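Side-chain contacts in 2-hydroxyisobutyryl-CoA synthetase (Aquincola tertiaricarbonis, PDB 6HDY), which belongs to the ANL superfamily of AMP-binding enzymes, pairing a large N-terminal region with a smaller C-terminal domain: residues Ala44-Ala49 / Trp300-Tyr305; Glu86-Arg91 / Met337-Ser342; Glu307-Asp310 / Arg315-Pro318; Gly320-Pro325 / Gly365-Ile370. All blocks are in the same frame, centred on the assembly; numbering follows the deposited sequence.

Contact 1 (Ala44-Ala49 / Trp300-Tyr305)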
# COMPACT_ATOMS: atom_id res chain seq x y z
N ALA A 44 -18.15 34.82 -9.17
CA ALA A 44 -17.59 36.13 -8.81
C ALA A 44 -17.51 36.31 -7.30
O ALA A 44 -16.61 37.00 -6.81
CB ALA A 44 -18.44 37.24 -9.43
N GLU A 45 -18.46 35.70 -6.56
CA GLU A 45 -18.53 35.70 -5.09
C GLU A 45 -17.42 34.80 -4.53
O GLU A 45 -16.80 35.15 -3.51
CB GLU A 45 -19.90 35.16 -4.62
CG GLU A 45 -21.03 36.18 -4.61
CD GLU A 45 -21.14 37.01 -3.34
OE1 GLU A 45 -21.45 38.21 -3.46
OE2 GLU A 45 -20.90 36.46 -2.24
N ARG A 46 -17.17 33.65 -5.19
CA ARG A 46 -16.15 32.68 -4.79
C ARG A 46 -14.76 33.24 -5.07
O ARG A 46 -13.88 33.10 -4.22
CB ARG A 46 -16.33 31.34 -5.51
CG ARG A 46 -15.54 30.21 -4.84
CD ARG A 46 -15.38 29.01 -5.73
NE ARG A 46 -16.62 28.24 -5.84
CZ ARG A 46 -17.42 28.25 -6.90
NH1 ARG A 46 -17.12 28.98 -7.96
NH2 ARG A 46 -18.52 27.50 -6.92
N ASP A 47 -14.58 33.90 -6.24
CA ASP A 47 -13.32 34.53 -6.65
C ASP A 47 -12.89 35.64 -5.68
O ASP A 47 -11.69 35.88 -5.54
CB ASP A 47 -13.40 35.06 -8.08
CG ASP A 47 -13.19 34.03 -9.18
OD1 ASP A 47 -13.01 32.83 -8.85
OD2 ASP A 47 -13.21 34.42 -10.37
N LYS A 48 -13.87 36.28 -5.00
CA LYS A 48 -13.58 37.31 -4.00
C LYS A 48 -12.94 36.67 -2.76
O LYS A 48 -11.92 37.16 -2.25
CB LYS A 48 -14.86 38.06 -3.60
CG LYS A 48 -15.29 39.10 -4.64
CD LYS A 48 -16.09 40.27 -4.05
CE LYS A 48 -16.45 41.29 -5.12
NZ LYS A 48 -16.67 42.64 -4.55
N ALA A 49 -13.53 35.56 -2.29
CA ALA A 49 -13.08 34.83 -1.12
C ALA A 49 -11.77 34.09 -1.43
O ALA A 49 -10.92 34.04 -0.55
CB ALA A 49 -14.16 33.87 -0.67
N TRP A 300 -12.25 22.64 -8.96
CA TRP A 300 -12.81 22.92 -7.64
C TRP A 300 -11.95 24.02 -6.99
O TRP A 300 -11.09 23.75 -6.15
CB TRP A 300 -12.88 21.64 -6.81
CG TRP A 300 -13.77 20.58 -7.40
CD1 TRP A 300 -13.57 19.91 -8.56
CD2 TRP A 300 -14.94 20.02 -6.79
NE1 TRP A 300 -14.58 18.99 -8.75
CE2 TRP A 300 -15.43 19.02 -7.68
CE3 TRP A 300 -15.63 20.24 -5.58
CZ2 TRP A 300 -16.57 18.25 -7.39
CZ3 TRP A 300 -16.77 19.49 -5.31
CH2 TRP A 300 -17.23 18.51 -6.20
N GLN A 301 -12.20 25.27 -7.44
CA GLN A 301 -11.47 26.50 -7.16
C GLN A 301 -11.27 26.87 -5.68
O GLN A 301 -10.25 27.48 -5.36
CB GLN A 301 -12.11 27.67 -7.91
CG GLN A 301 -11.97 27.59 -9.44
CD GLN A 301 -10.53 27.57 -9.94
OE1 GLN A 301 -9.81 26.57 -9.82
NE2 GLN A 301 -10.11 28.66 -10.56
N ASP A 302 -12.25 26.56 -4.81
CA ASP A 302 -12.16 26.85 -3.37
C ASP A 302 -11.35 25.81 -2.59
O ASP A 302 -11.16 25.96 -1.37
CB ASP A 302 -13.56 27.06 -2.76
CG ASP A 302 -14.50 25.93 -3.07
OD1 ASP A 302 -15.01 25.88 -4.21
OD2 ASP A 302 -14.70 25.07 -2.19
N ILE A 303 -10.88 24.75 -3.27
CA ILE A 303 -10.01 23.72 -2.68
C ILE A 303 -8.55 24.07 -3.07
O ILE A 303 -7.71 24.23 -2.20
CB ILE A 303 -10.43 22.26 -3.06
CG1 ILE A 303 -11.82 21.91 -2.45
CG2 ILE A 303 -9.34 21.25 -2.59
CD1 ILE A 303 -12.47 20.58 -2.87
N ILE A 304 -8.29 24.22 -4.38
CA ILE A 304 -7.02 24.64 -5.00
C ILE A 304 -7.41 25.57 -6.15
O ILE A 304 -8.29 25.25 -6.94
CB ILE A 304 -6.16 23.42 -5.50
CG1 ILE A 304 -5.49 22.70 -4.31
CG2 ILE A 304 -5.13 23.80 -6.62
CD1 ILE A 304 -4.96 21.32 -4.64
N TYR A 305 -6.73 26.72 -6.23
CA TYR A 305 -6.96 27.71 -7.28
C TYR A 305 -6.19 27.33 -8.56
O TYR A 305 -4.96 27.41 -8.60
CB TYR A 305 -6.60 29.12 -6.76
CG TYR A 305 -6.79 30.23 -7.77
CD1 TYR A 305 -8.00 30.40 -8.44
CD2 TYR A 305 -5.76 31.12 -8.05
CE1 TYR A 305 -8.17 31.41 -9.38
CE2 TYR A 305 -5.92 32.15 -8.98
CZ TYR A 305 -7.14 32.30 -9.63
OH TYR A 305 -7.29 33.32 -10.53
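Arg46 and Asp302 meet where helix 43-64 packs against the entrance to strand 304-310, part of the antiparallel sheet in the large N-terminal region of this AMP-binding enzyme. The two side chains cross obliquely, yet their flat ends are nearly parallel, guanidinium and carboxylate planes standing 20° apart. They form a salt bridge from Arg46 NE to Asp302 OD1 at 3.3 Å, the oxygen coming at a slant to the guanidinium.

With CG anti to the backbone N (chi1 -164°), Arg46 stretches away from the helix, then bends at chi3, which turns NE toward Asp302 OD1, with CD already alongside. Asp302 belongs to a type I turn, closed by the backbone bond from Ile303 N to Trp300 O at 3.1 Å. Its CG sits between the backbone N and the carbonyl carbon, and from there the group rises to meet the arginine.

The carboxylate is buried but richly served. Its contact with Arg46 is ionic, the N-H of NE being used on Arg38 O, while the hydrogen bond of OD1 is with Tyr359 OH. OD2 makes salt bridges with Arg38 and Arg153, and Arg46 NH2 bonds to Thr358 OG1. With Arg38, Arg46 and Arg153 gathered round it, Asp302 probably stays ionised. Beside the polar pair, the aliphatic part of the arginine rests against the neighbouring glutamine, Arg46 CD lying 4.2 Å from Gln301 CB.

Contact 2 (Glu86-Arg91 / Met337-Ser342)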
# COMPACT_ATOMS: atom_id res chain seq x y z
N GLU A 86 -5.45 39.37 -10.93
CA GLU A 86 -4.57 39.86 -11.98
C GLU A 86 -3.17 40.16 -11.42
O GLU A 86 -2.18 39.96 -12.12
CB GLU A 86 -5.17 41.07 -12.76
CG GLU A 86 -6.55 41.57 -12.33
CD GLU A 86 -7.76 40.65 -12.48
OE1 GLU A 86 -7.91 39.99 -13.53
OE2 GLU A 86 -8.59 40.64 -11.54
N ASP A 87 -3.08 40.59 -10.14
CA ASP A 87 -1.81 40.84 -9.45
C ASP A 87 -1.09 39.51 -9.22
O ASP A 87 0.12 39.42 -9.39
CB ASP A 87 -2.03 41.52 -8.09
CG ASP A 87 -2.28 43.01 -8.10
OD1 ASP A 87 -1.81 43.69 -9.04
OD2 ASP A 87 -2.86 43.51 -7.14
N PHE A 88 -1.86 38.48 -8.83
CA PHE A 88 -1.41 37.12 -8.59
C PHE A 88 -0.70 36.52 -9.81
O PHE A 88 0.42 36.05 -9.68
CB PHE A 88 -2.60 36.25 -8.16
CG PHE A 88 -2.26 34.95 -7.49
CD1 PHE A 88 -1.66 34.93 -6.23
CD2 PHE A 88 -2.58 33.73 -8.09
CE1 PHE A 88 -1.33 33.72 -5.62
CE2 PHE A 88 -2.30 32.52 -7.45
CZ PHE A 88 -1.65 32.52 -6.23
N GLU A 89 -1.34 36.57 -11.00
CA GLU A 89 -0.77 35.97 -12.22
C GLU A 89 0.46 36.69 -12.75
O GLU A 89 1.36 36.04 -13.30
CB GLU A 89 -1.83 35.82 -13.32
CG GLU A 89 -2.41 37.12 -13.83
CD GLU A 89 -3.66 37.00 -14.68
OE1 GLU A 89 -3.92 35.91 -15.23
OE2 GLU A 89 -4.37 38.03 -14.82
N ALA A 90 0.48 38.01 -12.61
CA ALA A 90 1.54 38.87 -13.13
C ALA A 90 2.73 39.05 -12.21
O ALA A 90 3.87 39.07 -12.70
CB ALA A 90 0.95 40.23 -13.52
N ARG A 91 2.49 39.20 -10.89
CA ARG A 91 3.55 39.48 -9.91
C ARG A 91 4.18 38.26 -9.28
O ARG A 91 5.38 38.27 -9.00
CB ARG A 91 3.06 40.45 -8.81
CG ARG A 91 2.48 41.75 -9.31
CD ARG A 91 1.88 42.54 -8.17
NE ARG A 91 1.35 43.83 -8.62
CZ ARG A 91 2.07 44.95 -8.72
NH1 ARG A 91 1.50 46.07 -9.14
NH2 ARG A 91 3.36 44.95 -8.39
N MET A 337 1.93 24.70 -2.02
CA MET A 337 2.34 25.02 -3.38
C MET A 337 1.63 26.28 -3.83
O MET A 337 0.40 26.33 -3.83
CB MET A 337 2.01 23.88 -4.36
CG MET A 337 2.81 22.60 -4.17
SD MET A 337 4.61 22.67 -4.28
CE MET A 337 4.88 23.77 -5.45
N ILE A 338 2.40 27.32 -4.16
CA ILE A 338 1.85 28.60 -4.60
C ILE A 338 2.30 28.87 -6.02
O ILE A 338 3.46 29.21 -6.27
CB ILE A 338 2.13 29.79 -3.63
CG1 ILE A 338 1.74 29.42 -2.17
CG2 ILE A 338 1.38 31.05 -4.09
CD1 ILE A 338 2.30 30.32 -1.15
N ARG A 339 1.37 28.70 -6.95
CA ARG A 339 1.57 28.88 -8.38
C ARG A 339 2.58 27.87 -8.90
O ARG A 339 3.56 28.24 -9.55
CB ARG A 339 1.88 30.36 -8.75
CG ARG A 339 0.60 31.14 -8.85
CD ARG A 339 0.72 32.61 -9.19
NE ARG A 339 1.55 32.91 -10.35
CZ ARG A 339 1.13 32.93 -11.61
NH1 ARG A 339 -0.12 32.60 -11.91
NH2 ARG A 339 1.97 33.27 -12.58
N LEU A 340 2.35 26.58 -8.64
CA LEU A 340 3.20 25.53 -9.20
C LEU A 340 2.81 25.28 -10.65
O LEU A 340 1.63 25.07 -10.97
CB LEU A 340 3.17 24.21 -8.39
CG LEU A 340 3.90 22.96 -8.96
CD1 LEU A 340 5.42 23.13 -8.93
CD2 LEU A 340 3.49 21.69 -8.21
N LEU A 341 3.81 25.35 -11.53
CA LEU A 341 3.70 25.11 -12.96
C LEU A 341 3.58 23.58 -13.19
O LEU A 341 4.45 22.84 -12.75
CB LEU A 341 4.94 25.71 -13.68
CG LEU A 341 5.10 25.42 -15.19
CD1 LEU A 341 3.93 25.97 -15.99
CD2 LEU A 341 6.40 26.02 -15.71
N SER A 342 2.48 23.13 -13.80
CA SER A 342 2.27 21.69 -14.03
C SER A 342 3.10 21.17 -15.17
O SER A 342 3.60 20.05 -15.10
CB SER A 342 0.80 21.39 -14.29
OG SER A 342 0.41 21.89 -15.56
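The ring of Phe88 carries the aliphatic part of Arg339 on one face: Arg339 CD lies 3.7 Å from the ring centroid and 22° off the normal, a CH-pi contact, while CG of the same residue approaches the rim at CE2. Ile338 CG2 comes to Phe88 CZ at 4.0 Å from an oblique direction, crossing the ring's side chain at about a right angle. The guanidinium of Arg339 stands steeply to the ring, the planes 73° apart, and one of its own faces is laid over the backbone of helix 85-91, with Phe88 O and Glu89 O above it.

Glu89 O is only 2.9 Å from Arg339 NH2, but the angle is too poor for a hydrogen bond. The real acceptors lie elsewhere: NE goes to Val92 O, NH2 to Met314 O, and NH1 forms a salt bridge with Glu307. A bend at chi3 (50°) turns the group off the ring and across the last turn of the helix. Its backbone helps as well, since Arg339 and Leu340 form a G1 beta bulge facing Tyr327.

Phe88 touches Leu54 of helix 43-64 and Thr328 of strand 322-329, which places the ring between helix and sheet. With the methylenes on an aromatic face and the charge over carbonyls near a helix C-terminus, this buried arginine is probably stabilised electrostatically as well as by its bonds.

Contact 3 (Glu307-Asp310 / Arg315-Pro318)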
# COMPACT_ATOMS: atom_id res chain seq x y z
N GLU A 307 -5.25 27.94 -12.52
CA GLU A 307 -5.09 28.98 -13.53
C GLU A 307 -4.59 28.30 -14.81
O GLU A 307 -3.58 27.61 -14.78
CB GLU A 307 -4.04 29.99 -13.10
CG GLU A 307 -4.32 30.73 -11.81
CD GLU A 307 -3.12 31.53 -11.37
OE1 GLU A 307 -2.22 30.94 -10.74
OE2 GLU A 307 -3.02 32.72 -11.74
N VAL A 308 -5.27 28.51 -15.93
CA VAL A 308 -4.79 27.93 -17.19
C VAL A 308 -4.08 29.07 -17.91
O VAL A 308 -4.68 30.08 -18.29
CB VAL A 308 -5.88 27.16 -17.97
CG1 VAL A 308 -5.40 26.75 -19.36
CG2 VAL A 308 -6.33 25.95 -17.17
N CYS A 309 -2.75 28.95 -17.98
CA CYS A 309 -1.88 30.02 -18.40
C CYS A 309 -1.15 29.82 -19.71
O CYS A 309 -0.89 28.69 -20.15
CB CYS A 309 -0.89 30.34 -17.27
SG CYS A 309 -1.68 30.74 -15.68
N ASP A 310 -0.76 30.94 -20.31
CA ASP A 310 0.06 30.95 -21.50
C ASP A 310 1.50 30.69 -20.97
O ASP A 310 1.99 31.49 -20.17
CB ASP A 310 -0.05 32.32 -22.18
CG ASP A 310 0.61 32.46 -23.53
OD1 ASP A 310 1.54 31.67 -23.82
OD2 ASP A 310 0.24 33.39 -24.28
N ARG A 315 0.31 34.08 -17.54
CA ARG A 315 -0.94 34.80 -17.32
C ARG A 315 -2.08 33.96 -17.87
O ARG A 315 -1.85 33.17 -18.79
CB ARG A 315 -0.90 36.23 -17.90
CG ARG A 315 -0.17 37.19 -16.95
CD ARG A 315 -0.28 38.65 -17.35
NE ARG A 315 0.97 39.13 -17.95
CZ ARG A 315 1.12 39.42 -19.24
NH1 ARG A 315 2.29 39.84 -19.70
NH2 ARG A 315 0.09 39.30 -20.08
N ARG A 316 -3.27 34.04 -17.24
CA ARG A 316 -4.43 33.24 -17.64
C ARG A 316 -4.80 33.48 -19.10
O ARG A 316 -4.73 34.62 -19.57
CB ARG A 316 -5.65 33.53 -16.73
CG ARG A 316 -5.55 32.99 -15.30
CD ARG A 316 -6.59 33.61 -14.38
NE ARG A 316 -6.43 35.07 -14.25
CZ ARG A 316 -7.34 35.90 -13.75
NH1 ARG A 316 -8.50 35.43 -13.30
NH2 ARG A 316 -7.10 37.20 -13.69
N VAL A 317 -5.13 32.39 -19.82
CA VAL A 317 -5.59 32.45 -21.22
C VAL A 317 -7.12 32.62 -21.16
O VAL A 317 -7.72 32.16 -20.18
CB VAL A 317 -5.16 31.23 -22.09
CG1 VAL A 317 -3.64 31.11 -22.18
CG2 VAL A 317 -5.78 29.91 -21.63
N PRO A 318 -7.79 33.27 -22.16
CA PRO A 318 -9.26 33.38 -22.09
C PRO A 318 -9.92 32.00 -22.14
O PRO A 318 -9.29 31.05 -22.61
CB PRO A 318 -9.61 34.19 -23.35
CG PRO A 318 -8.35 34.86 -23.76
CD PRO A 318 -7.27 33.90 -23.39
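Val308 and Val317 are joined through backbone and side chain alike. Val317 N donates to Val308 O at 2.8 Å, while the CG1 methyl of Val308 meets CG2 of Val317 at 3.9 Å. The other branch of Val317, CG1, is anti to its carbonyl carbon (chi1 -61°) and reaches over the backbone to lie 3.4 Å from Asp310 N. That same nitrogen bonds to Arg315 O at 2.9 Å.

Between these bonds Cys309 and Arg316 form a non-hydrogen-bonded antiparallel pair whose CA atoms are 4.2 Å apart and whose side chains diverge. Two CA-H...O contacts, from Arg316 CA to Val308 O and from Cys309 CA to Arg315 O, accompany the close approach of the strands in this beta hairpin.

Further out, Arg316 CG passes Glu307 CB at 4.0 Å on its way to helix 85-91, where NE and NH2 form salt bridges with Glu89 and Glu86. Trp348 NE1 holds Val317 O, and on the other side of strand 304-310 the backbone of Cys309 is hydrogen-bonded to Thr324 of strand 322-329. The backbone pairing of this edge is sparse, and the salt bridges of Arg316 probably help to anchor it electrostatically.

Contact 4 (Gly320-Pro325 / Gly365-Ile370). With 8LQ ([[(2~{R},3~{S},4~{R},5~{R})-5-(6-aminopurin-9-yl)-3,4-bis(oxidanyl)oxolan-2-yl]methoxy-oxidanyl-phosphoryl] (3~{S})-3-oxidanylbutanoate), chain C.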
# COMPACT_ATOMS: atom_id res chain seq x y z
N GLY A 320 -12.02 28.97 -23.51
CA GLY A 320 -12.12 28.47 -24.88
C GLY A 320 -10.75 28.30 -25.50
O GLY A 320 -10.64 27.80 -26.62
N GLN A 321 -9.69 28.73 -24.78
CA GLN A 321 -8.30 28.64 -25.22
C GLN A 321 -7.48 27.61 -24.41
O GLN A 321 -7.83 27.29 -23.27
CB GLN A 321 -7.63 30.03 -25.26
CG GLN A 321 -6.51 30.17 -26.29
CD GLN A 321 -6.85 29.59 -27.64
OE1 GLN A 321 -7.79 30.05 -28.31
NE2 GLN A 321 -6.13 28.55 -28.05
N ARG A 322 -6.44 27.04 -25.05
CA ARG A 322 -5.53 26.05 -24.49
C ARG A 322 -4.39 26.73 -23.73
O ARG A 322 -3.95 27.82 -24.10
CB ARG A 322 -4.96 25.14 -25.60
CG ARG A 322 -5.95 24.15 -26.21
CD ARG A 322 -5.28 23.31 -27.29
NE ARG A 322 -6.07 22.11 -27.63
CZ ARG A 322 -5.56 20.97 -28.09
NH1 ARG A 322 -6.35 19.94 -28.36
NH2 ARG A 322 -4.24 20.84 -28.26
N GLY A 323 -3.90 26.06 -22.69
CA GLY A 323 -2.80 26.57 -21.87
C GLY A 323 -2.28 25.58 -20.85
O GLY A 323 -2.66 24.40 -20.87
N THR A 324 -1.41 26.04 -19.95
CA THR A 324 -0.84 25.16 -18.94
C THR A 324 -1.44 25.39 -17.55
O THR A 324 -1.44 26.52 -17.07
CB THR A 324 0.71 25.21 -18.94
OG1 THR A 324 1.18 24.14 -18.11
CG2 THR A 324 1.29 26.54 -18.44
N PRO A 325 -1.91 24.33 -16.87
CA PRO A 325 -2.40 24.50 -15.49
C PRO A 325 -1.30 24.92 -14.50
O PRO A 325 -0.20 24.34 -14.46
CB PRO A 325 -2.99 23.13 -15.15
CG PRO A 325 -3.21 22.44 -16.49
CD PRO A 325 -2.07 22.93 -17.32
N GLY A 365 -10.37 17.10 -20.42
CA GLY A 365 -9.39 16.80 -19.38
C GLY A 365 -8.05 17.42 -19.73
O GLY A 365 -8.00 18.52 -20.30
N ILE A 366 -6.98 16.68 -19.48
CA ILE A 366 -5.62 17.12 -19.71
C ILE A 366 -5.03 16.24 -20.79
O ILE A 366 -5.07 15.00 -20.70
CB ILE A 366 -4.84 17.14 -18.35
CG1 ILE A 366 -5.40 18.26 -17.44
CG2 ILE A 366 -3.30 17.26 -18.55
CD1 ILE A 366 -5.10 18.16 -16.02
N PHE A 367 -4.50 16.89 -21.85
CA PHE A 367 -3.96 16.26 -23.04
C PHE A 367 -2.65 15.50 -22.82
O PHE A 367 -2.39 14.49 -23.48
CB PHE A 367 -3.80 17.30 -24.17
CG PHE A 367 -5.02 18.18 -24.40
CD1 PHE A 367 -6.27 17.61 -24.63
CD2 PHE A 367 -4.90 19.56 -24.43
CE1 PHE A 367 -7.39 18.42 -24.86
CE2 PHE A 367 -6.02 20.37 -24.66
CZ PHE A 367 -7.26 19.79 -24.87
N GLY A 368 -1.83 16.00 -21.91
CA GLY A 368 -0.54 15.42 -21.60
C GLY A 368 0.46 16.46 -21.14
O GLY A 368 0.10 17.63 -21.00
N ARG A 369 1.70 16.02 -20.90
CA ARG A 369 2.83 16.86 -20.47
C ARG A 369 3.40 17.50 -21.73
O ARG A 369 3.64 16.81 -22.72
CB ARG A 369 3.88 15.97 -19.77
CG ARG A 369 4.88 16.73 -18.91
CD ARG A 369 5.23 15.96 -17.65
NE ARG A 369 4.70 16.62 -16.45
CZ ARG A 369 4.60 16.04 -15.26
NH1 ARG A 369 4.98 14.77 -15.10
NH2 ARG A 369 4.11 16.71 -14.22
N ILE A 370 3.59 18.83 -21.72
CA ILE A 370 4.13 19.57 -22.86
C ILE A 370 5.45 18.94 -23.36
O ILE A 370 5.66 18.87 -24.57
CB ILE A 370 4.23 21.09 -22.58
CG1 ILE A 370 2.82 21.70 -22.41
CG2 ILE A 370 5.03 21.83 -23.70
CD1 ILE A 370 2.80 23.08 -21.79
N9 8LQ C . -1.85 13.33 -14.94
C8 8LQ C . -2.32 13.06 -13.71
N7 8LQ C . -3.65 12.97 -13.77
C5 8LQ C . -4.01 13.21 -15.04
C6 8LQ C . -5.20 13.20 -15.69
N6 8LQ C . -6.30 12.96 -14.98
N1 8LQ C . -5.30 13.45 -17.00
C2 8LQ C . -4.15 13.70 -17.76
N3 8LQ C . -2.94 13.63 -17.10
C4 8LQ C . -2.89 13.43 -15.76
CAA 8LQ C . -1.29 11.67 -7.60
CAZ 8LQ C . -2.29 11.73 -8.79
OAE 8LQ C . -2.52 10.41 -9.28
CAL 8LQ C . -1.77 12.60 -9.95
CAS 8LQ C . -0.39 12.11 -10.42
OAC 8LQ C . -0.30 11.12 -11.15
OAQ 8LQ C . 0.69 12.81 -9.91
PBC 8LQ C . 2.17 12.66 -10.49
OAH 8LQ C . 2.57 11.15 -10.19
OAD 8LQ C . 3.12 13.63 -9.91
O5' 8LQ C . 2.02 12.92 -12.04
C5' 8LQ C . 1.37 14.13 -12.42
C4' 8LQ C . 1.27 14.20 -13.92
O4' 8LQ C . 0.51 13.06 -14.41
C3' 8LQ C . 0.47 15.38 -14.25
O3' 8LQ C . 1.31 16.57 -14.31
C2' 8LQ C . -0.09 14.98 -15.62
O2' 8LQ C . 0.95 15.07 -16.68
C1' 8LQ C . -0.43 13.53 -15.38
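A cation-pi stack joins two strands that are not neighbours, with a small apolar contact beside it: 322-329 and 366-369 lie in one antiparallel sheet with strand 340-347 between them. The CA atoms come no nearer than 8.4 Å (Thr324 to Ile370), so side chains bridge the gap; the touching parts run 56° apart. Arg322 supplies the cation. With CG anti to the carbonyl carbon (chi1 -72°) and the chain extended as far as NE, it reaches over to lay its guanidinium flat on the ring of Phe367, centres 4.0 Å apart and planes tilted by 26°. The overlap is off-centre: NE sits 3.4 Å from CE2 of Phe367, and NH1 lies over the ring's rim near CZ.

Deeper in, Thr324 CB meets the CD1 methyl of Ile370, which follows the second strand, at 4.1 Å, the two side chains crossing at about a right angle. The hydroxyl of Thr324 is hydrogen-bonded to Asp344 O of the intervening strand.

Past the stack, the strand carrying Phe367 borders bound 8LQ. Ile366 O comes within 3.3 Å of its C2, and the CB of Ile366 lies 3.6 Å from the same carbon. Arg369 bends at chi2 and chi3 and turns a face of its guanidinium to the ribose hydroxyls, with NH2 2.8 Å from O3'. Asp344 hydrogen-bonds the ligand through OD2, so strands 340-347 and 366-369 meet at it. Consistent with the ANL family, the edge of this sheet forms part of the nucleotide pocket occupied here by 8LQ.

From the N terminus, helix 43-64 opens contact 1 and helix 85-91 opens contact 2. Contact 1 closes first, at 300-305, and contact 2 later, at 337-342, so the two loops cross; they also touch, Tyr305 packing on Phe88. Contact 3 is a short hairpin nested within the loop of contact 2. Contact 4 opens at 320-325, after contacts 1 and 3 have closed, and ends at 365-370, beyond contact 2, which it therefore crosses. Together they bring two N-terminal helices onto one antiparallel sheet, spanning it from edge strand 315-316 to edge strand 366-369 beside bound 8LQ, with the centres of contacts 1 and 4 about 20 Å apart.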